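Long-range contacts in flagellar basal body protein (Helicobacter pylori, PDB 5NPY), which probably builds part of the flagellar hook, the curved segment that links the motor-driven rod to the filament: residues A242-R246 / N383-S387; P475-D481 / L492-N496. All coordinates share one frame; numbering follows the deposited sequence.

Contact 1 of 2, residues A242-R246 / N383-S387; sequences AITNR and NDPTS
Arg246, in the loop before strand 247-252, meets the carboxylate of Asp384, in the loop between strands 370-381 and 396-406, end-on, one terminal nitrogen to each oxygen: NH2 to OD1 at 2.8 Å and NH1 to OD2 at 2.9 Å. The two side chains come from opposite directions, and the guanidinium and carboxylate planes lie 21° apart. Both oxygens stay close to the guanidinium plane and are met on their syn sides, somewhat out of the carboxylate plane. With CG anti to the carbonyl carbon (chi1 -52°), the Arg246 chain runs extended to NE and carries its charge across to the other loop. NH1 has a second acceptor, Tyr266 O on strand 260-266. The 383-387 segment fixes the acid by an Asx turn within a type I beta turn from Asp384 to Ser387. Thr386 N donates to Asp384 OD1 (2.8 Å) and Thr386 OG1 bonds to the same Asp384 OD1 (2.8 Å), both from above the carboxylate plane, while the arginine arrives nearer that plane; this triple grip would probably stabilise the negative charge. Asp384 O receives both the backbone N and the hydroxyl of Ser387. Beside the ion pair, Ile243 lies obliquely over the acid, its CD1 3.4 Å from Asp384 CG. Its CG2 branch points at the ring of Pro385, 4.1 Å from CD. Tyr266 of strand 260-266 touches both Ile243 and Asp384.

Contact 2 of 2, residues P475-D481 / L492-N496; sequences PRGIFRD and LAFSN
The backbone N of Ser495, just past strand 492-494, donates to Ile478 O at 2.7 Å, in the carbonyl plane; Phe494 CA adds only a CA-H...O contact to the same Ile478 O, at 3.0 Å. The Ser495 hydroxyl lies close to Ile478 N, at a separation too short to be taken at face value, and Ser495 CB lies against Ile478 CG1. Farther along, Asn496 turns CG between its backbone N and carbonyl carbon (chi1 52°), and its ND2 donates to Pro475 O at 2.7 Å; the oxygen lies in the amide plane of the asparagine, whereas the donor stands above the carbonyl plane. The Asn496 bond continues the contact past the open end of the beta hairpin of strands 477-484 and 489-494, in which Phe479 and Phe494 form an antiparallel non-hydrogen-bonded pair. On the hairpin-turn side of that pair, Arg480 N binds Ala493 O (2.8 Å) and Ala493 N binds Asp481 O (2.9 Å). Although the paired phenylalanines diverge, CB of Phe479 still touches Phe494 CE1 (4.2 Å). The side chains of Phe479 and Leu492 cross at about a right angle, CE1 of the former 3.6 Å from CD2 of the latter. Both strands have further neighbours. Gly477 bonds through its backbone to Tyr185 of strand 184-185, whose ring meets that of Phe494 edge-to-face, and Leu492 is paired through its backbone with Glu500 of strand 499-509.

From the modelled N-terminal end, the chain passes through strands 87-93 to 204-207 and helices 209-212 and 221-226 before reaching the first segment of contact 1. The 136 residues this contact closes off include the five-stranded sheet with strands 247-252 and 260-266, and the long strands 346-364 and 370-381, so it joins the loop entering that sheet to the loop leaving strand 370-381. Strands 396-406 to 465-471 then follow before contact 2 closes a short loop of ten residues, the turn end of one hairpin. The two are in series, neither enclosing nor crossing the other. The centres of contact 1 and contact 2 are about 54 Å apart, on opposite sides of the chain's centre.

Contact 1 of 2, residues A242-R246 / N383-S387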
loop_
_atom_site.group_PDB
_atom_site.type_symbol
_atom_site.label_atom_id
_atom_site.label_comp_id
_atom_site.label_asym_id
_atom_site.label_seq_id
_atom_site.Cartn_x
_atom_site.Cartn_y
_atom_site.Cartn_z
ATOM N N ALA A 242 -1.540 28.594 -16.167
ATOM C CA ALA A 242 -0.463 29.569 -16.318
ATOM C C ALA A 242 0.583 29.114 -17.321
ATOM O O ALA A 242 1.229 29.948 -17.960
ATOM C CB ALA A 242 0.216 29.821 -14.973
ATOM N N ILE A 243 0.768 27.800 -17.462
ATOM C CA ILE A 243 1.852 27.286 -18.291
ATOM C C ILE A 243 1.693 27.740 -19.733
ATOM O O ILE A 243 2.660 28.159 -20.379
ATOM C CB ILE A 243 1.927 25.755 -18.189
ATOM C CG1 ILE A 243 2.364 25.356 -16.790
ATOM C CG2 ILE A 243 2.901 25.198 -19.228
ATOM C CD1 ILE A 243 3.781 25.731 -16.516
ATOM N N THR A 244 0.481 27.684 -20.265
ATOM C CA THR A 244 0.346 28.069 -21.656
ATOM C C THR A 244 -0.136 29.506 -21.849
ATOM O O THR A 244 -0.037 30.017 -22.965
ATOM C CB THR A 244 -0.555 27.071 -22.399
ATOM O OG1 THR A 244 -1.646 26.680 -21.571
ATOM C CG2 THR A 244 0.238 25.827 -22.733
ATOM N N ASN A 245 -0.586 30.199 -20.787
ATOM C CA ASN A 245 -0.901 31.640 -20.849
ATOM C C ASN A 245 -0.126 32.375 -19.749
ATOM O O ASN A 245 -0.695 32.708 -18.708
ATOM C CB ASN A 245 -2.405 31.885 -20.714
ATOM C CG ASN A 245 -3.219 31.073 -21.695
ATOM O OD1 ASN A 245 -3.124 31.263 -22.908
ATOM N ND2 ASN A 245 -4.036 30.172 -21.174
ATOM N N ARG A 246 1.154 32.668 -20.022
ATOM C CA ARG A 246 2.091 33.192 -19.032
ATOM C C ARG A 246 1.990 34.702 -18.811
ATOM O O ARG A 246 2.434 35.180 -17.760
ATOM C CB ARG A 246 3.531 32.837 -19.447
ATOM C CG ARG A 246 3.743 31.325 -19.758
ATOM C CD ARG A 246 5.181 30.990 -20.084
ATOM N NE ARG A 246 5.388 29.540 -20.142
ATOM C CZ ARG A 246 5.785 28.842 -19.093
ATOM N NH1 ARG A 246 5.981 29.483 -17.929
ATOM N NH2 ARG A 246 5.947 27.528 -19.212
ATOM N N ASN A 383 5.036 21.271 -12.124
ATOM C CA ASN A 383 6.312 21.187 -12.835
ATOM C C ASN A 383 6.175 21.895 -14.184
ATOM O O ASN A 383 5.572 21.378 -15.122
ATOM C CB ASN A 383 6.753 19.734 -12.982
ATOM C CG ASN A 383 7.810 19.535 -14.086
ATOM O OD1 ASN A 383 7.584 18.808 -15.060
ATOM N ND2 ASN A 383 8.947 20.200 -13.945
ATOM N N ASP A 384 6.733 23.095 -14.261
ATOM C CA ASP A 384 6.753 23.885 -15.472
ATOM C C ASP A 384 7.814 23.314 -16.420
ATOM O O ASP A 384 8.979 23.228 -16.038
ATOM C CB ASP A 384 7.025 25.350 -15.115
ATOM C CG ASP A 384 7.143 26.272 -16.350
ATOM O OD1 ASP A 384 7.206 25.783 -17.488
ATOM O OD2 ASP A 384 7.135 27.529 -16.179
ATOM N N PRO A 385 7.450 22.906 -17.643
ATOM C CA PRO A 385 8.466 22.327 -18.535
ATOM C C PRO A 385 9.590 23.281 -18.884
ATOM O O PRO A 385 10.665 22.809 -19.242
ATOM C CB PRO A 385 7.656 21.929 -19.779
ATOM C CG PRO A 385 6.461 22.825 -19.754
ATOM C CD PRO A 385 6.121 22.898 -18.276
ATOM N N THR A 386 9.400 24.598 -18.777
ATOM C CA THR A 386 10.492 25.509 -19.108
ATOM C C THR A 386 11.471 25.736 -17.958
ATOM O O THR A 386 12.396 26.539 -18.112
ATOM C CB THR A 386 9.956 26.859 -19.567
ATOM O OG1 THR A 386 9.178 27.444 -18.516
ATOM C CG2 THR A 386 9.108 26.714 -20.856
ATOM N N SER A 387 11.294 25.061 -16.828
ATOM C CA SER A 387 12.207 25.168 -15.698
ATOM C C SER A 387 13.465 24.325 -15.923
ATOM O O SER A 387 13.413 23.253 -16.526
ATOM C CB SER A 387 11.513 24.695 -14.430
ATOM O OG SER A 387 11.272 23.302 -14.546
#

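Contact 2 of 2, residues P475-D481 / L492-N496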
loop_
_atom_site.group_PDB
_atom_site.type_symbol
_atom_site.label_atom_id
_atom_site.label_comp_id
_atom_site.label_asym_id
_atom_site.label_seq_id
_atom_site.Cartn_x
_atom_site.Cartn_y
_atom_site.Cartn_z
ATOM N N PRO A 475 -6.874 -9.115 9.964
ATOM C CA PRO A 475 -8.052 -9.253 10.826
ATOM C C PRO A 475 -8.274 -10.682 11.313
ATOM O O PRO A 475 -7.750 -11.659 10.765
ATOM C CB PRO A 475 -9.202 -8.805 9.909
ATOM C CG PRO A 475 -8.728 -9.165 8.529
ATOM C CD PRO A 475 -7.224 -9.050 8.530
ATOM N N ARG A 476 -9.068 -10.775 12.379
ATOM C CA ARG A 476 -9.527 -12.056 12.897
ATOM C C ARG A 476 -10.156 -12.895 11.777
ATOM O O ARG A 476 -10.775 -12.368 10.848
ATOM C CB ARG A 476 -10.532 -11.790 14.028
ATOM C CG ARG A 476 -10.741 -12.925 15.015
ATOM C CD ARG A 476 -9.977 -12.709 16.317
ATOM N NE ARG A 476 -9.574 -13.984 16.917
ATOM C CZ ARG A 476 -8.933 -14.111 18.078
ATOM N NH1 ARG A 476 -8.617 -13.035 18.791
ATOM N NH2 ARG A 476 -8.611 -15.321 18.529
ATOM N N GLY A 477 -9.974 -14.213 11.845
ATOM C CA GLY A 477 -10.623 -15.103 10.898
ATOM C C GLY A 477 -10.946 -16.453 11.507
ATOM O O GLY A 477 -10.317 -16.892 12.478
ATOM N N ILE A 478 -11.948 -17.112 10.923
ATOM C CA ILE A 478 -12.297 -18.487 11.273
ATOM C C ILE A 478 -11.824 -19.389 10.150
ATOM O O ILE A 478 -11.729 -18.965 8.994
ATOM C CB ILE A 478 -13.811 -18.682 11.513
ATOM C CG1 ILE A 478 -14.604 -18.369 10.234
ATOM C CG2 ILE A 478 -14.278 -17.810 12.672
ATOM C CD1 ILE A 478 -15.593 -19.418 9.792
ATOM N N PHE A 479 -11.530 -20.644 10.488
ATOM C CA PHE A 479 -11.154 -21.600 9.454
ATOM C C PHE A 479 -12.303 -21.788 8.472
ATOM O O PHE A 479 -13.472 -21.848 8.864
ATOM C CB PHE A 479 -10.763 -22.954 10.055
ATOM C CG PHE A 479 -10.524 -24.017 9.015
ATOM C CD1 PHE A 479 -9.346 -24.033 8.274
ATOM C CD2 PHE A 479 -11.489 -24.979 8.748
ATOM C CE1 PHE A 479 -9.126 -24.997 7.297
ATOM C CE2 PHE A 479 -11.277 -25.948 7.775
ATOM C CZ PHE A 479 -10.092 -25.956 7.051
ATOM N N ARG A 480 -11.965 -21.881 7.186
ATOM C CA ARG A 480 -12.960 -22.053 6.133
ATOM C C ARG A 480 -12.832 -23.423 5.469
ATOM O O ARG A 480 -13.702 -24.274 5.652
ATOM C CB ARG A 480 -12.859 -20.929 5.101
ATOM C CG ARG A 480 -13.943 -19.888 5.280
ATOM C CD ARG A 480 -14.061 -18.972 4.086
ATOM N NE ARG A 480 -15.463 -18.685 3.812
ATOM C CZ ARG A 480 -16.238 -19.455 3.058
ATOM N NH1 ARG A 480 -15.735 -20.550 2.499
ATOM N NH2 ARG A 480 -17.511 -19.135 2.862
ATOM N N ASP A 481 -11.777 -23.654 4.699
ATOM C CA ASP A 481 -11.600 -24.925 4.016
ATOM C C ASP A 481 -10.110 -25.209 3.919
ATOM O O ASP A 481 -9.275 -24.349 4.208
ATOM C CB ASP A 481 -12.262 -24.915 2.628
ATOM C CG ASP A 481 -11.480 -24.098 1.607
ATOM O OD1 ASP A 481 -10.828 -24.709 0.732
ATOM O OD2 ASP A 481 -11.517 -22.849 1.684
ATOM N N LEU A 492 -4.380 -23.621 4.443
ATOM C CA LEU A 492 -5.648 -23.387 5.121
ATOM C C LEU A 492 -6.225 -22.047 4.676
ATOM O O LEU A 492 -5.504 -21.048 4.609
ATOM C CB LEU A 492 -5.454 -23.420 6.642
ATOM C CG LEU A 492 -4.844 -24.724 7.176
ATOM C CD1 LEU A 492 -4.660 -24.690 8.686
ATOM C CD2 LEU A 492 -5.705 -25.923 6.775
ATOM N N ALA A 493 -7.513 -22.033 4.350
ATOM C CA ALA A 493 -8.237 -20.801 4.074
ATOM C C ALA A 493 -9.049 -20.390 5.295
ATOM O O ALA A 493 -9.486 -21.228 6.090
ATOM C CB ALA A 493 -9.175 -20.949 2.875
ATOM N N PHE A 494 -9.244 -19.083 5.439
ATOM C CA PHE A 494 -9.963 -18.535 6.576
ATOM C C PHE A 494 -11.003 -17.532 6.099
ATOM O O PHE A 494 -11.060 -17.171 4.920
ATOM C CB PHE A 494 -8.995 -17.898 7.582
ATOM C CG PHE A 494 -8.122 -18.893 8.287
ATOM C CD1 PHE A 494 -8.398 -19.267 9.592
ATOM C CD2 PHE A 494 -7.035 -19.471 7.635
ATOM C CE1 PHE A 494 -7.599 -20.191 10.243
ATOM C CE2 PHE A 494 -6.235 -20.395 8.274
ATOM C CZ PHE A 494 -6.511 -20.753 9.578
ATOM N N SER A 495 -11.844 -17.089 7.038
ATOM C CA SER A 495 -12.931 -16.175 6.691
ATOM C C SER A 495 -12.419 -14.827 6.205
ATOM O O SER A 495 -13.061 -14.188 5.367
ATOM C CB SER A 495 -13.839 -15.975 7.894
ATOM O OG SER A 495 -13.066 -15.947 9.079
ATOM N N ASN A 496 -11.284 -14.373 6.714
ATOM C CA ASN A 496 -10.767 -13.093 6.267
ATOM C C ASN A 496 -10.164 -13.157 4.874
ATOM O O ASN A 496 -9.554 -12.180 4.417
ATOM C CB ASN A 496 -9.737 -12.568 7.268
ATOM C CG ASN A 496 -8.654 -13.582 7.575
ATOM O OD1 ASN A 496 -8.466 -14.545 6.830
ATOM N ND2 ASN A 496 -7.937 -13.376 8.688
#